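Long-range contact in N5-carboxyaminoimidazole ribonucleotide synthetase (Staphylococcus aureus subsp. aureus, PDB 3ORR), which catalyses the ATP-dependent carboxylation of 5-aminoimidazole ribonucleotide with bicarbonate to N5-carboxyaminoimidazole ribonucleotide, a step of purine biosynthesis: residues A[211-216]-A[276-281]. Numbering follows the deposited sequence.
Sequences PLQENE and HNSGHY
Y281 and Q213 form the tight part of this buried contact. The Q213 amide donates NE2-H to Y281 OH, 2.7 Å from N to O with an N-H...O angle of 156°. The phenol oxygen lies close to the amide plane, and NE2 comes to the edge of the Y281 ring, near its plane. Amide and ring are turned 63° apart. With Q213 CG beside the backbone N (chi1 -62°), CG packs 3.3 Å from Y281 CE1, and a bend at chi2 then carries the amide to the phenol oxygen. Beyond the hydroxyl, P211 CD sits 3.3 Å from Y281 OH.

Towards S278 the packing is looser. N215 OD1 lies 3.5 Å from S278 CB, with no hydrogen bond between the two residues. Their polar ends converge instead on S196 of neighbouring strand 191-201, whose OG bonds N215 ND2, S278 OG and Q213 OE1; T198 OG1 also bonds Q213 OE1, and T225 OG1 bonds N215 OD1. Within the ATP-grasp domain, the contact thus joins strand 207-218 to the loop between strand 266-272 and helix 282-285. N215 lies beside H217 and E194, probable ATP-binding residues. With its carbonyl held by S196 and T198, the Q213 amide has its rotation fixed, leaving NE2 directed at the phenol oxygen.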
loop_
_atom_site.group_PDB
_atom_site.type_symbol
_atom_site.label_atom_id
_atom_site.label_comp_id
_atom_site.label_asym_id
_atom_site.label_seq_id
_atom_site.Cartn_x
_atom_site.Cartn_y
_atom_site.Cartn_z
ATOM N N PRO A 211 -16.730 6.974 -1.833
ATOM C CA PRO A 211 -17.469 7.980 -1.063
ATOM C C PRO A 211 -17.342 9.368 -1.656
ATOM O O PRO A 211 -16.239 9.802 -2.009
ATOM C CB PRO A 211 -16.823 7.928 0.331
ATOM C CG PRO A 211 -16.173 6.494 0.384
ATOM C CD PRO A 211 -15.765 6.218 -1.009
ATOM N N LEU A 212 -18.461 10.076 -1.751
ATOM C CA LEU A 212 -18.446 11.426 -2.272
ATOM C C LEU A 212 -17.417 12.246 -1.509
ATOM O O LEU A 212 -17.355 12.209 -0.294
ATOM C CB LEU A 212 -19.829 12.056 -2.127
ATOM C CG LEU A 212 -20.035 13.424 -2.770
ATOM C CD1 LEU A 212 -19.847 13.374 -4.307
ATOM C CD2 LEU A 212 -21.451 13.966 -2.349
ATOM N N GLN A 213 -16.593 12.974 -2.240
ATOM C CA GLN A 213 -15.497 13.717 -1.641
ATOM C C GLN A 213 -15.785 15.253 -1.734
ATOM O O GLN A 213 -16.347 15.742 -2.720
ATOM C CB GLN A 213 -14.220 13.388 -2.385
ATOM C CG GLN A 213 -13.831 11.896 -2.304
ATOM C CD GLN A 213 -13.524 11.254 -3.673
ATOM O OE1 GLN A 213 -13.306 11.936 -4.704
ATOM N NE2 GLN A 213 -13.492 9.941 -3.677
ATOM N N GLU A 214 -15.367 15.995 -0.719
ATOM C CA GLU A 214 -15.535 17.452 -0.687
ATOM C C GLU A 214 -14.167 18.154 -0.894
ATOM O O GLU A 214 -13.246 17.993 -0.108
ATOM C CB GLU A 214 -16.168 17.855 0.649
ATOM C CG GLU A 214 -16.320 19.347 0.876
ATOM C CD GLU A 214 -16.844 19.686 2.262
ATOM O OE1 GLU A 214 -17.423 18.801 2.936
ATOM O OE2 GLU A 214 -16.678 20.856 2.670
ATOM N N ASN A 215 -14.054 18.940 -1.950
ATOM C CA ASN A 215 -12.790 19.500 -2.341
ATOM C C ASN A 215 -12.639 20.995 -2.125
ATOM O O ASN A 215 -13.507 21.782 -2.537
ATOM C CB ASN A 215 -12.554 19.162 -3.798
ATOM C CG ASN A 215 -12.520 17.678 -4.024
ATOM O OD1 ASN A 215 -11.924 16.947 -3.236
ATOM N ND2 ASN A 215 -13.179 17.212 -5.079
ATOM N N GLU A 216 -11.548 21.399 -1.481
ATOM C CA GLU A 216 -11.194 22.811 -1.472
ATOM C C GLU A 216 -9.992 23.098 -2.376
ATOM O O GLU A 216 -8.992 22.334 -2.376
ATOM C CB GLU A 216 -10.940 23.345 -0.066
ATOM C CG GLU A 216 -10.936 24.912 -0.020
ATOM C CD GLU A 216 -10.838 25.491 1.388
ATOM O OE1 GLU A 216 -11.020 24.751 2.391
ATOM O OE2 GLU A 216 -10.570 26.704 1.486
ATOM N N HIS A 276 -7.511 10.286 -9.621
ATOM C CA HIS A 276 -7.433 11.748 -9.542
ATOM C C HIS A 276 -6.977 12.153 -8.157
ATOM O O HIS A 276 -7.186 11.427 -7.197
ATOM C CB HIS A 276 -8.827 12.310 -9.887
ATOM C CG HIS A 276 -8.969 13.796 -9.779
ATOM N ND1 HIS A 276 -8.683 14.650 -10.825
ATOM C CD2 HIS A 276 -9.423 14.577 -8.762
ATOM C CE1 HIS A 276 -8.921 15.897 -10.449
ATOM N NE2 HIS A 276 -9.387 15.882 -9.207
ATOM N N ASN A 277 -6.363 13.332 -8.064
ATOM C CA ASN A 277 -5.796 13.845 -6.812
ATOM C C ASN A 277 -6.827 13.768 -5.660
ATOM O O ASN A 277 -6.472 13.441 -4.503
ATOM C CB ASN A 277 -5.314 15.294 -7.043
ATOM C CG ASN A 277 -4.347 15.803 -5.977
ATOM O OD1 ASN A 277 -4.255 15.270 -4.856
ATOM N ND2 ASN A 277 -3.613 16.866 -6.323
ATOM N N SER A 278 -8.085 14.098 -5.950
ATOM C CA SER A 278 -9.109 14.085 -4.907
ATOM C C SER A 278 -9.430 12.681 -4.403
ATOM O O SER A 278 -10.181 12.556 -3.425
ATOM C CB SER A 278 -10.408 14.730 -5.418
ATOM O OG SER A 278 -10.882 13.984 -6.531
ATOM N N GLY A 279 -8.879 11.642 -5.042
ATOM C CA GLY A 279 -9.119 10.248 -4.638
ATOM C C GLY A 279 -8.048 9.562 -3.773
ATOM O O GLY A 279 -8.207 8.374 -3.343
ATOM N N HIS A 280 -6.961 10.283 -3.472
ATOM C CA HIS A 280 -5.844 9.655 -2.765
ATOM C C HIS A 280 -6.163 9.196 -1.351
ATOM O O HIS A 280 -5.643 8.150 -0.894
ATOM C CB HIS A 280 -4.647 10.559 -2.766
ATOM C CG HIS A 280 -4.127 10.859 -4.147
ATOM N ND1 HIS A 280 -3.294 11.928 -4.410
ATOM C CD2 HIS A 280 -4.321 10.238 -5.323
ATOM C CE1 HIS A 280 -2.959 11.920 -5.690
ATOM N NE2 HIS A 280 -3.565 10.895 -6.262
ATOM N N TYR A 281 -7.085 9.907 -0.695
ATOM C CA TYR A 281 -7.484 9.588 0.666
ATOM C C TYR A 281 -7.813 8.085 0.794
ATOM O O TYR A 281 -7.670 7.491 1.851
ATOM C CB TYR A 281 -8.705 10.434 1.074
ATOM C CG TYR A 281 -9.963 9.923 0.428
ATOM C CD1 TYR A 281 -10.328 10.350 -0.839
ATOM C CD2 TYR A 281 -10.742 8.966 1.043
ATOM C CE1 TYR A 281 -11.434 9.831 -1.475
ATOM C CE2 TYR A 281 -11.851 8.448 0.425
ATOM C CZ TYR A 281 -12.186 8.882 -0.854
ATOM O OH TYR A 281 -13.306 8.384 -1.516
#